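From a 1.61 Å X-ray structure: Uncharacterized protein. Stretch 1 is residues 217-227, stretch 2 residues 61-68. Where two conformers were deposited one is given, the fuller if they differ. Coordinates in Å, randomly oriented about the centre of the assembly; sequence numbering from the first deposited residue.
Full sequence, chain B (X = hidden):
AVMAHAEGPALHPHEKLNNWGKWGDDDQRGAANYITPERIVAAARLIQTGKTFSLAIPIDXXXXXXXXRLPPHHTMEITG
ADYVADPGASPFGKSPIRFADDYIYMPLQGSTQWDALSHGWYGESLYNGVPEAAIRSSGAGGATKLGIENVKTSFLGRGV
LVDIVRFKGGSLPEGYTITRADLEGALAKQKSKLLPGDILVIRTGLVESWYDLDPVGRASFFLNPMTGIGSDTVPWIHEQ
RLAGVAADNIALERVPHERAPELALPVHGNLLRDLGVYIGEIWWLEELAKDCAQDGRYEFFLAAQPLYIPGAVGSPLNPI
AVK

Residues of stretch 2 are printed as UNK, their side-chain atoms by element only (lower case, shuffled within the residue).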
# COMPACT_ATOMS: atom_id res chain seq x y z
N GLY B 217 -24.66 2.64 10.70
CA GLY B 217 -24.59 1.59 11.69
C GLY B 217 -23.17 1.12 11.97
O GLY B 217 -22.83 0.77 13.10
N ARG B 218 -22.35 1.07 10.93
CA ARG B 218 -20.95 0.67 11.07
C ARG B 218 -20.14 1.69 11.86
O ARG B 218 -19.21 1.32 12.57
CB ARG B 218 -20.33 0.44 9.70
CG ARG B 218 -20.87 -0.80 9.03
CD ARG B 218 -20.34 -1.01 7.64
NE ARG B 218 -20.92 -2.22 7.08
CZ ARG B 218 -20.32 -3.04 6.23
NH1 ARG B 218 -19.09 -2.80 5.83
NH2 ARG B 218 -20.96 -4.12 5.80
N ALA B 219 -20.49 2.97 11.74
CA ALA B 219 -19.84 4.00 12.53
C ALA B 219 -20.27 3.83 13.99
O ALA B 219 -19.45 3.85 14.88
CB ALA B 219 -20.19 5.40 12.01
N SER B 220 -21.56 3.61 14.22
CA SER B 220 -22.07 3.44 15.59
C SER B 220 -21.47 2.21 16.27
O SER B 220 -21.26 2.19 17.48
CB SER B 220 -23.60 3.35 15.59
OG SER B 220 -24.18 4.54 15.09
N PHE B 221 -21.22 1.16 15.48
CA PHE B 221 -20.74 -0.12 15.97
C PHE B 221 -19.51 0.07 16.85
O PHE B 221 -19.36 -0.58 17.90
CB PHE B 221 -20.41 -1.02 14.77
CG PHE B 221 -19.94 -2.43 15.10
CD1 PHE B 221 -20.83 -3.49 15.15
CD2 PHE B 221 -18.60 -2.71 15.23
CE1 PHE B 221 -20.38 -4.81 15.41
CE2 PHE B 221 -18.15 -4.00 15.49
CZ PHE B 221 -19.04 -5.04 15.57
N PHE B 222 -18.62 0.96 16.44
CA PHE B 222 -17.37 1.13 17.17
C PHE B 222 -17.42 2.20 18.25
O PHE B 222 -16.48 2.32 19.03
CB PHE B 222 -16.25 1.42 16.18
CG PHE B 222 -15.80 0.19 15.45
CD1 PHE B 222 -15.10 -0.79 16.12
CD2 PHE B 222 -16.13 -0.02 14.13
CE1 PHE B 222 -14.70 -1.94 15.48
CE2 PHE B 222 -15.72 -1.19 13.47
CZ PHE B 222 -15.00 -2.13 14.16
N LEU B 223 -18.52 2.93 18.33
CA LEU B 223 -18.69 3.97 19.33
C LEU B 223 -19.36 3.47 20.60
O LEU B 223 -19.38 4.16 21.61
CB LEU B 223 -19.52 5.13 18.76
CG LEU B 223 -18.90 5.87 17.57
CD1 LEU B 223 -19.87 6.86 16.98
CD2 LEU B 223 -17.62 6.56 17.99
N ASN B 224 -19.95 2.29 20.55
CA ASN B 224 -20.71 1.84 21.69
C ASN B 224 -20.06 0.61 22.31
O ASN B 224 -19.12 0.06 21.78
CB ASN B 224 -22.17 1.64 21.26
CG ASN B 224 -22.89 2.97 21.02
OD1 ASN B 224 -23.38 3.59 21.97
ND2 ASN B 224 -22.92 3.43 19.77
N PRO B 225 -20.51 0.24 23.52
CA PRO B 225 -19.85 -0.88 24.20
C PRO B 225 -19.90 -2.17 23.40
O PRO B 225 -20.85 -2.37 22.65
CB PRO B 225 -20.65 -1.04 25.50
CG PRO B 225 -21.33 0.23 25.69
CD PRO B 225 -21.61 0.79 24.32
N MSE B 226 -18.90 -3.02 23.59
CA MSE B 226 -18.81 -4.28 22.86
C MSE B 226 -18.56 -5.44 23.82
O MSE B 226 -17.68 -5.37 24.67
CB MSE B 226 -17.70 -4.20 21.81
CG MSE B 226 -18.03 -3.25 20.69
SE MSE B 226 -16.59 -3.13 19.38
CE MSE B 226 -15.36 -2.18 20.50
N THR B 227 -19.35 -6.51 23.68
CA THR B 227 -19.22 -7.68 24.53
C THR B 227 -17.83 -8.32 24.44
O THR B 227 -17.21 -8.34 23.38
CB THR B 227 -20.29 -8.74 24.18
OG1 THR B 227 -20.19 -9.86 25.09
CG2 THR B 227 -20.14 -9.25 22.77
N UNK B 61 -12.47 -5.04 1.82
CA UNK B 61 -12.58 -3.72 2.41
C UNK B 61 -13.91 -3.51 3.14
O UNK B 61 -14.21 -2.40 3.59
c UNK B 61 -12.40 -2.65 1.33
o UNK B 61 -11.14 -2.80 0.69
N UNK B 62 -14.65 -4.60 3.31
CA UNK B 62 -16.03 -4.59 3.80
C UNK B 62 -16.17 -5.03 5.27
O UNK B 62 -17.26 -4.95 5.86
n UNK B 62 -19.04 -6.53 3.16
o UNK B 62 -18.88 -4.29 3.35
c UNK B 62 -16.87 -5.50 2.90
c UNK B 62 -18.36 -5.38 3.15
N UNK B 63 -15.08 -5.49 5.86
CA UNK B 63 -15.10 -6.09 7.18
C UNK B 63 -14.92 -5.11 8.33
O UNK B 63 -14.64 -3.92 8.13
N UNK B 64 -15.12 -5.59 9.56
CA UNK B 64 -14.91 -4.72 10.70
C UNK B 64 -13.42 -4.54 10.94
O UNK B 64 -12.64 -5.50 10.87
c UNK B 64 -15.48 -6.95 9.96
c UNK B 64 -15.40 -6.90 11.46
c UNK B 64 -15.58 -5.46 11.85
N UNK B 65 -13.04 -3.31 11.21
CA UNK B 65 -11.67 -2.99 11.53
C UNK B 65 -11.75 -1.76 12.42
O UNK B 65 -12.51 -0.83 12.18
c UNK B 65 -9.42 -2.38 10.60
c UNK B 65 -11.50 -1.76 9.34
c UNK B 65 -10.83 -2.77 10.25
N UNK B 66 -11.00 -1.78 13.51
CA UNK B 66 -11.17 -0.78 14.53
C UNK B 66 -10.55 0.53 14.06
O UNK B 66 -9.37 0.57 13.74
c UNK B 66 -11.33 -0.84 17.07
c UNK B 66 -12.80 -0.08 19.30
c UNK B 66 -12.54 -1.43 19.06
c UNK B 66 -11.59 0.49 17.31
c UNK B 66 -11.81 -1.80 17.95
c UNK B 66 -12.33 0.87 18.43
c UNK B 66 -10.54 -1.25 15.85
N UNK B 67 -11.36 1.60 13.98
CA UNK B 67 -10.80 2.89 13.57
C UNK B 67 -9.67 3.33 14.50
O UNK B 67 -9.75 3.08 15.70
c UNK B 67 -13.20 2.99 13.62
c UNK B 67 -12.00 3.85 13.66
c UNK B 67 -12.80 1.70 14.28
N UNK B 68 -8.64 4.00 13.96
CA UNK B 68 -8.49 4.45 12.58
C UNK B 68 -7.75 3.47 11.67
O UNK B 68 -7.21 3.89 10.64
c UNK B 68 -7.55 4.50 14.80
c UNK B 68 -7.67 5.73 12.75
c UNK B 68 -6.75 5.37 13.85
O HOH W 1 -21.89 -6.60 3.87

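Position 61 carries one carbon and then one oxygen, a short hydroxyl side chain. It points away from stretch 1 and touches nothing there. This is Ser61.

Position 62 has two side-chain carbons, the second bearing one oxygen and one nitrogen. That is a carboxamide one carbon from the backbone. The side-chain oxygen lies 2.9 Å from NH1 of Arg218. The residue is Asn62. Arg218 NH1 donates to Asn62 OD1 at that distance. Two weak bonds accompany it: Arg218 NH1 to Asn62 O at 2.8 Å, and Arg218 NH2 to Asn62 OD1 at 3.2 Å. Water 1 accepts from Asn62 ND2 at 2.9 Å and, weakly, from Arg218 NH2 at 3.3 Å.

Position 63 has no side-chain atoms. It is Gly63. A CB here would point away from stretch 1 and be crowded by a side-chain carbon of the next residue.

Position 64 has three carbons closing a ring onto its own backbone N. Its CB sits 4.1 Å from CZ of Phe222, at the edge of that ring. This is Pro64, and the contact is apolar.

Position 65 has three carbons, one carrying the other two. This branched side chain points away from stretch 1. The residue is Val65. Its backbone makes the contact instead: Val65 O is 3.4 Å from Phe222 CZ.

Position 66 has one carbon followed by a six-carbon ring. The ring approaches Phe222 and Met226, a selenomethionine. This is Phe66. Phe222 turns its edge toward the Phe66 face, with planes at 52°; Phe222 CE1 is 3.8 Å from Phe66 CD2. Met226 CE is 3.3 Å from Phe66 CE2.

Position 67 again has three carbons closed onto the backbone N. One of them lies over a face of the Phe222 ring. It is Pro67. Pro67 CD is 3.6 Å from Phe222 CG and makes a CH-pi contact.

Position 68 is a third such ring, out of reach of stretch 1. It is Pro68, preceded by a cis peptide bond.

The contact has a polar part and an apolar part. Arg218 extends from the helix so that its guanidinium reaches both the backbone and side-chain oxygens of Asn62. Phe222, four residues later, is the apolar centre. Pro64 meets its edge, while Phe66 CA and Pro67 CD cover one face with CH-pi contacts. Phe66 links this cluster to Met226. Together the two stretches bury 376 Å², both sides summed.

Stretch 2 61-68: SNGPVFPP
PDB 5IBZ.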